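Local coordinates for protein UDP-N-Acetylglucosamine 2-Epimerase (Thermus thermophilus, PDB 1V4V) that probably interconverts UDP-N-acetylglucosamine and its 2-epimer, UDP-N-acetylmannosamine, at residues 4-18 against 34-48. Sequence-based numbering, arbitrary orientation.
Sequences GMKRVVLAFGTRPEA and LKPLVLLTGQHREQL
Strands 6-12 and 34-40 are the two parallel arms of a beta-alpha-beta unit, linked through helix 15-29, in one of the two Rossmann-like sheets of this GT-B-type fold. Seven backbone hydrogen bonds join the two segments, from K35 N to K6 O through the nearly straight L10 N to L37 O (2.7 Å) to T41 N on F12 O, where the donor stands above the carbonyl plane. V9 CG1 meets L39 CB at 3.7 Å on one face. On the other, F12 swings its ring toward the neighbouring strand with CG between the backbone N and carbonyl carbon (chi1 51°), bringing CZ within 3.6 Å of V38 CG1 and CE1 against L40 CD2. L48 CD2 reaches the ring edge, while its other branch, CD1, packs 3.5 Å from A18 CB, tying the start of helix 45-53 to that of helix 15-29. Farther out, the Q47 amide lies over one guanidinium face of R15, its CD 3.3 Å above the centre, without a hydrogen bond between them. With an alanine in place of Q47, the arginine end would probably lose this amide contact and turn more freely. At the strand ends, a water donates to G13 O and accepts from H44 N. E17 OE1 accepts from G13 N (2.9 Å), and T14 and E17 form a capping box whose own bonds are weak. The chemistry thus changes from apolar packing between V8 and L40 to polar turns beyond.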
# COMPACT_ATOMS: atom_id res chain seq x y z
N GLY A 4 -5.46 -29.87 -7.32
CA GLY A 4 -4.02 -29.54 -7.12
C GLY A 4 -3.67 -29.44 -5.65
O GLY A 4 -4.56 -29.34 -4.80
N MSE A 5 -2.37 -29.44 -5.34
CA MSE A 5 -1.93 -29.36 -3.95
C MSE A 5 -1.93 -27.91 -3.45
O MSE A 5 -2.23 -27.66 -2.28
CB MSE A 5 -0.52 -29.96 -3.80
CG MSE A 5 0.63 -29.00 -4.09
SE MSE A 5 1.03 -28.72 -5.97
CE MSE A 5 2.85 -29.37 -5.98
N LYS A 6 -1.59 -26.97 -4.32
CA LYS A 6 -1.56 -25.56 -3.95
C LYS A 6 -2.96 -24.97 -4.03
O LYS A 6 -3.75 -25.35 -4.89
CB LYS A 6 -0.62 -24.78 -4.87
CG LYS A 6 0.83 -25.23 -4.88
CD LYS A 6 1.48 -25.13 -3.51
CE LYS A 6 3.00 -25.17 -3.61
NZ LYS A 6 3.48 -26.35 -4.38
N ARG A 7 -3.26 -24.03 -3.14
CA ARG A 7 -4.57 -23.40 -3.14
C ARG A 7 -4.45 -21.91 -3.43
O ARG A 7 -3.65 -21.20 -2.82
CB ARG A 7 -5.27 -23.64 -1.80
CG ARG A 7 -5.32 -25.12 -1.40
CD ARG A 7 -6.27 -25.35 -0.23
NE ARG A 7 -6.05 -26.64 0.43
CZ ARG A 7 -6.08 -27.82 -0.18
NH1 ARG A 7 -6.32 -27.90 -1.48
NH2 ARG A 7 -5.87 -28.93 0.51
N VAL A 8 -5.25 -21.43 -4.38
CA VAL A 8 -5.24 -20.02 -4.77
C VAL A 8 -6.61 -19.43 -4.50
O VAL A 8 -7.60 -19.79 -5.14
CB VAL A 8 -4.90 -19.87 -6.27
CG1 VAL A 8 -4.86 -18.39 -6.65
CG2 VAL A 8 -3.57 -20.52 -6.56
N VAL A 9 -6.68 -18.50 -3.55
CA VAL A 9 -7.94 -17.88 -3.20
C VAL A 9 -8.17 -16.57 -3.94
O VAL A 9 -7.32 -15.67 -3.91
CB VAL A 9 -8.02 -17.62 -1.67
CG1 VAL A 9 -9.35 -16.94 -1.32
CG2 VAL A 9 -7.89 -18.94 -0.91
N LEU A 10 -9.29 -16.48 -4.63
CA LEU A 10 -9.66 -15.25 -5.33
C LEU A 10 -10.67 -14.58 -4.41
O LEU A 10 -11.72 -15.15 -4.12
CB LEU A 10 -10.31 -15.55 -6.69
CG LEU A 10 -9.41 -16.15 -7.76
CD1 LEU A 10 -9.14 -17.62 -7.45
CD2 LEU A 10 -10.09 -16.02 -9.12
N ALA A 11 -10.34 -13.38 -3.95
CA ALA A 11 -11.21 -12.65 -3.04
C ALA A 11 -11.76 -11.39 -3.70
O ALA A 11 -11.00 -10.54 -4.14
CB ALA A 11 -10.44 -12.29 -1.78
N PHE A 12 -13.08 -11.29 -3.77
CA PHE A 12 -13.75 -10.14 -4.36
C PHE A 12 -15.16 -10.02 -3.80
O PHE A 12 -15.68 -10.98 -3.22
CB PHE A 12 -13.76 -10.27 -5.89
CG PHE A 12 -14.29 -11.59 -6.37
CD1 PHE A 12 -15.66 -11.81 -6.48
CD2 PHE A 12 -13.41 -12.62 -6.71
CE1 PHE A 12 -16.15 -13.04 -6.91
CE2 PHE A 12 -13.90 -13.86 -7.15
CZ PHE A 12 -15.27 -14.07 -7.25
N GLY A 13 -15.79 -8.86 -3.97
CA GLY A 13 -17.12 -8.69 -3.42
C GLY A 13 -18.18 -7.97 -4.25
O GLY A 13 -19.25 -7.67 -3.74
N THR A 14 -17.89 -7.70 -5.52
CA THR A 14 -18.87 -7.03 -6.38
C THR A 14 -19.00 -7.79 -7.69
O THR A 14 -18.09 -8.51 -8.10
CB THR A 14 -18.45 -5.58 -6.69
OG1 THR A 14 -17.37 -5.57 -7.63
CG2 THR A 14 -18.02 -4.86 -5.41
N ARG A 15 -20.14 -7.61 -8.35
CA ARG A 15 -20.39 -8.29 -9.61
C ARG A 15 -19.35 -7.96 -10.68
O ARG A 15 -18.89 -8.85 -11.39
CB ARG A 15 -21.81 -7.97 -10.10
CG ARG A 15 -22.87 -8.71 -9.30
CD ARG A 15 -24.29 -8.36 -9.72
NE ARG A 15 -24.66 -7.00 -9.33
CZ ARG A 15 -25.89 -6.52 -9.41
NH1 ARG A 15 -26.14 -5.27 -9.03
NH2 ARG A 15 -26.88 -7.28 -9.86
N PRO A 16 -18.97 -6.67 -10.82
CA PRO A 16 -17.97 -6.32 -11.83
C PRO A 16 -16.64 -7.03 -11.58
O PRO A 16 -15.93 -7.41 -12.52
CB PRO A 16 -17.86 -4.80 -11.68
CG PRO A 16 -19.24 -4.41 -11.27
CD PRO A 16 -19.59 -5.46 -10.24
N GLU A 17 -16.29 -7.19 -10.31
CA GLU A 17 -15.04 -7.86 -9.95
C GLU A 17 -15.17 -9.34 -10.29
O GLU A 17 -14.26 -9.93 -10.87
CB GLU A 17 -14.75 -7.67 -8.46
CG GLU A 17 -14.60 -6.20 -8.05
CD GLU A 17 -14.34 -6.01 -6.56
OE1 GLU A 17 -14.69 -6.92 -5.77
OE2 GLU A 17 -13.81 -4.95 -6.18
N ALA A 18 -16.30 -9.94 -9.94
CA ALA A 18 -16.53 -11.35 -10.21
C ALA A 18 -16.37 -11.64 -11.71
O ALA A 18 -15.75 -12.63 -12.10
CB ALA A 18 -17.93 -11.75 -9.74
N LEU A 34 -2.72 -26.97 -8.90
CA LEU A 34 -3.39 -25.80 -8.36
C LEU A 34 -4.89 -26.01 -8.22
O LEU A 34 -5.50 -26.71 -9.03
CB LEU A 34 -3.15 -24.57 -9.25
CG LEU A 34 -1.75 -23.99 -9.34
CD1 LEU A 34 -1.74 -22.81 -10.30
CD2 LEU A 34 -1.30 -23.56 -7.95
N LYS A 35 -5.46 -25.40 -7.20
CA LYS A 35 -6.90 -25.47 -6.97
C LYS A 35 -7.37 -24.07 -6.61
O LYS A 35 -6.93 -23.50 -5.61
CB LYS A 35 -7.24 -26.44 -5.84
CG LYS A 35 -8.72 -26.46 -5.52
CD LYS A 35 -9.11 -27.69 -4.71
CE LYS A 35 -8.41 -27.72 -3.37
NZ LYS A 35 -8.69 -28.98 -2.62
N PRO A 36 -8.24 -23.48 -7.44
CA PRO A 36 -8.74 -22.14 -7.15
C PRO A 36 -9.91 -22.18 -6.17
O PRO A 36 -10.69 -23.14 -6.17
CB PRO A 36 -9.15 -21.63 -8.53
CG PRO A 36 -9.73 -22.88 -9.15
CD PRO A 36 -8.73 -23.96 -8.75
N LEU A 37 -10.01 -21.16 -5.33
CA LEU A 37 -11.09 -21.07 -4.37
C LEU A 37 -11.60 -19.63 -4.38
O LEU A 37 -10.85 -18.71 -4.71
CB LEU A 37 -10.60 -21.41 -2.96
CG LEU A 37 -10.07 -22.82 -2.70
CD1 LEU A 37 -9.52 -22.87 -1.29
CD2 LEU A 37 -11.19 -23.85 -2.88
N VAL A 38 -12.86 -19.45 -4.02
CA VAL A 38 -13.45 -18.11 -4.00
C VAL A 38 -13.92 -17.68 -2.62
O VAL A 38 -14.68 -18.38 -1.95
CB VAL A 38 -14.65 -18.02 -4.98
CG1 VAL A 38 -15.38 -16.69 -4.79
CG2 VAL A 38 -14.16 -18.14 -6.40
N LEU A 39 -13.44 -16.51 -2.20
CA LEU A 39 -13.82 -15.92 -0.92
C LEU A 39 -14.59 -14.65 -1.27
O LEU A 39 -14.00 -13.72 -1.83
CB LEU A 39 -12.59 -15.55 -0.09
CG LEU A 39 -12.86 -14.68 1.14
CD1 LEU A 39 -13.72 -15.44 2.14
CD2 LEU A 39 -11.54 -14.28 1.78
N LEU A 40 -15.88 -14.61 -0.97
CA LEU A 40 -16.66 -13.40 -1.24
C LEU A 40 -16.42 -12.43 -0.10
O LEU A 40 -16.36 -12.84 1.06
CB LEU A 40 -18.15 -13.73 -1.36
CG LEU A 40 -18.50 -14.69 -2.50
CD1 LEU A 40 -20.01 -14.77 -2.67
CD2 LEU A 40 -17.84 -14.22 -3.80
N THR A 41 -16.29 -11.15 -0.42
CA THR A 41 -16.00 -10.14 0.59
C THR A 41 -16.98 -8.97 0.63
O THR A 41 -16.75 -7.98 1.33
CB THR A 41 -14.58 -9.56 0.35
OG1 THR A 41 -14.55 -8.91 -0.92
CG2 THR A 41 -13.53 -10.66 0.36
N GLY A 42 -18.08 -9.09 -0.11
CA GLY A 42 -19.05 -8.01 -0.18
C GLY A 42 -20.33 -8.14 0.64
O GLY A 42 -20.47 -9.02 1.49
N GLN A 43 -21.28 -7.24 0.35
CA GLN A 43 -22.55 -7.17 1.05
C GLN A 43 -23.72 -7.98 0.48
O GLN A 43 -24.68 -8.25 1.19
CB GLN A 43 -23.01 -5.72 1.15
CG GLN A 43 -22.06 -4.78 1.86
CD GLN A 43 -22.50 -3.33 1.75
OE1 GLN A 43 -22.63 -2.79 0.65
NE2 GLN A 43 -22.75 -2.70 2.89
N HIS A 44 -23.65 -8.34 -0.79
CA HIS A 44 -24.75 -9.07 -1.39
C HIS A 44 -24.38 -10.48 -1.83
O HIS A 44 -24.13 -10.73 -3.01
CB HIS A 44 -25.28 -8.27 -2.58
CG HIS A 44 -25.51 -6.82 -2.27
ND1 HIS A 44 -26.40 -6.40 -1.31
CD2 HIS A 44 -24.94 -5.70 -2.77
CE1 HIS A 44 -26.37 -5.09 -1.22
NE2 HIS A 44 -25.49 -4.64 -2.10
N ARG A 45 -24.34 -11.39 -0.86
CA ARG A 45 -23.99 -12.78 -1.10
C ARG A 45 -24.81 -13.43 -2.21
O ARG A 45 -24.26 -13.90 -3.20
CB ARG A 45 -24.17 -13.57 0.20
CG ARG A 45 -23.93 -15.07 0.09
CD ARG A 45 -23.96 -15.72 1.48
NE ARG A 45 -23.85 -17.17 1.42
CZ ARG A 45 -24.83 -17.98 1.02
NH1 ARG A 45 -26.00 -17.48 0.64
NH2 ARG A 45 -24.64 -19.30 0.99
N GLU A 46 -26.13 -13.44 -2.04
CA GLU A 46 -27.02 -14.05 -3.02
C GLU A 46 -26.90 -13.41 -4.39
O GLU A 46 -26.95 -14.09 -5.42
CB GLU A 46 -28.47 -13.95 -2.52
CG GLU A 46 -29.44 -14.91 -3.20
CD GLU A 46 -28.99 -16.36 -3.13
OE1 GLU A 46 -28.10 -16.74 -3.92
OE2 GLU A 46 -29.50 -17.11 -2.27
N GLN A 47 -26.73 -12.09 -4.42
CA GLN A 47 -26.61 -11.35 -5.67
C GLN A 47 -25.35 -11.74 -6.44
O GLN A 47 -25.40 -11.99 -7.64
CB GLN A 47 -26.59 -9.85 -5.38
CG GLN A 47 -26.52 -8.97 -6.62
CD GLN A 47 -26.45 -7.50 -6.29
OE1 GLN A 47 -25.50 -7.04 -5.66
NE2 GLN A 47 -27.46 -6.74 -6.71
N LEU A 48 -24.22 -11.79 -5.74
CA LEU A 48 -22.95 -12.15 -6.36
C LEU A 48 -22.94 -13.64 -6.68
O LEU A 48 -22.32 -14.07 -7.66
CB LEU A 48 -21.80 -11.80 -5.41
CG LEU A 48 -20.38 -11.83 -5.97
CD1 LEU A 48 -20.30 -10.97 -7.22
CD2 LEU A 48 -19.41 -11.32 -4.91
O HOH W 1 -21.68 -8.50 -2.75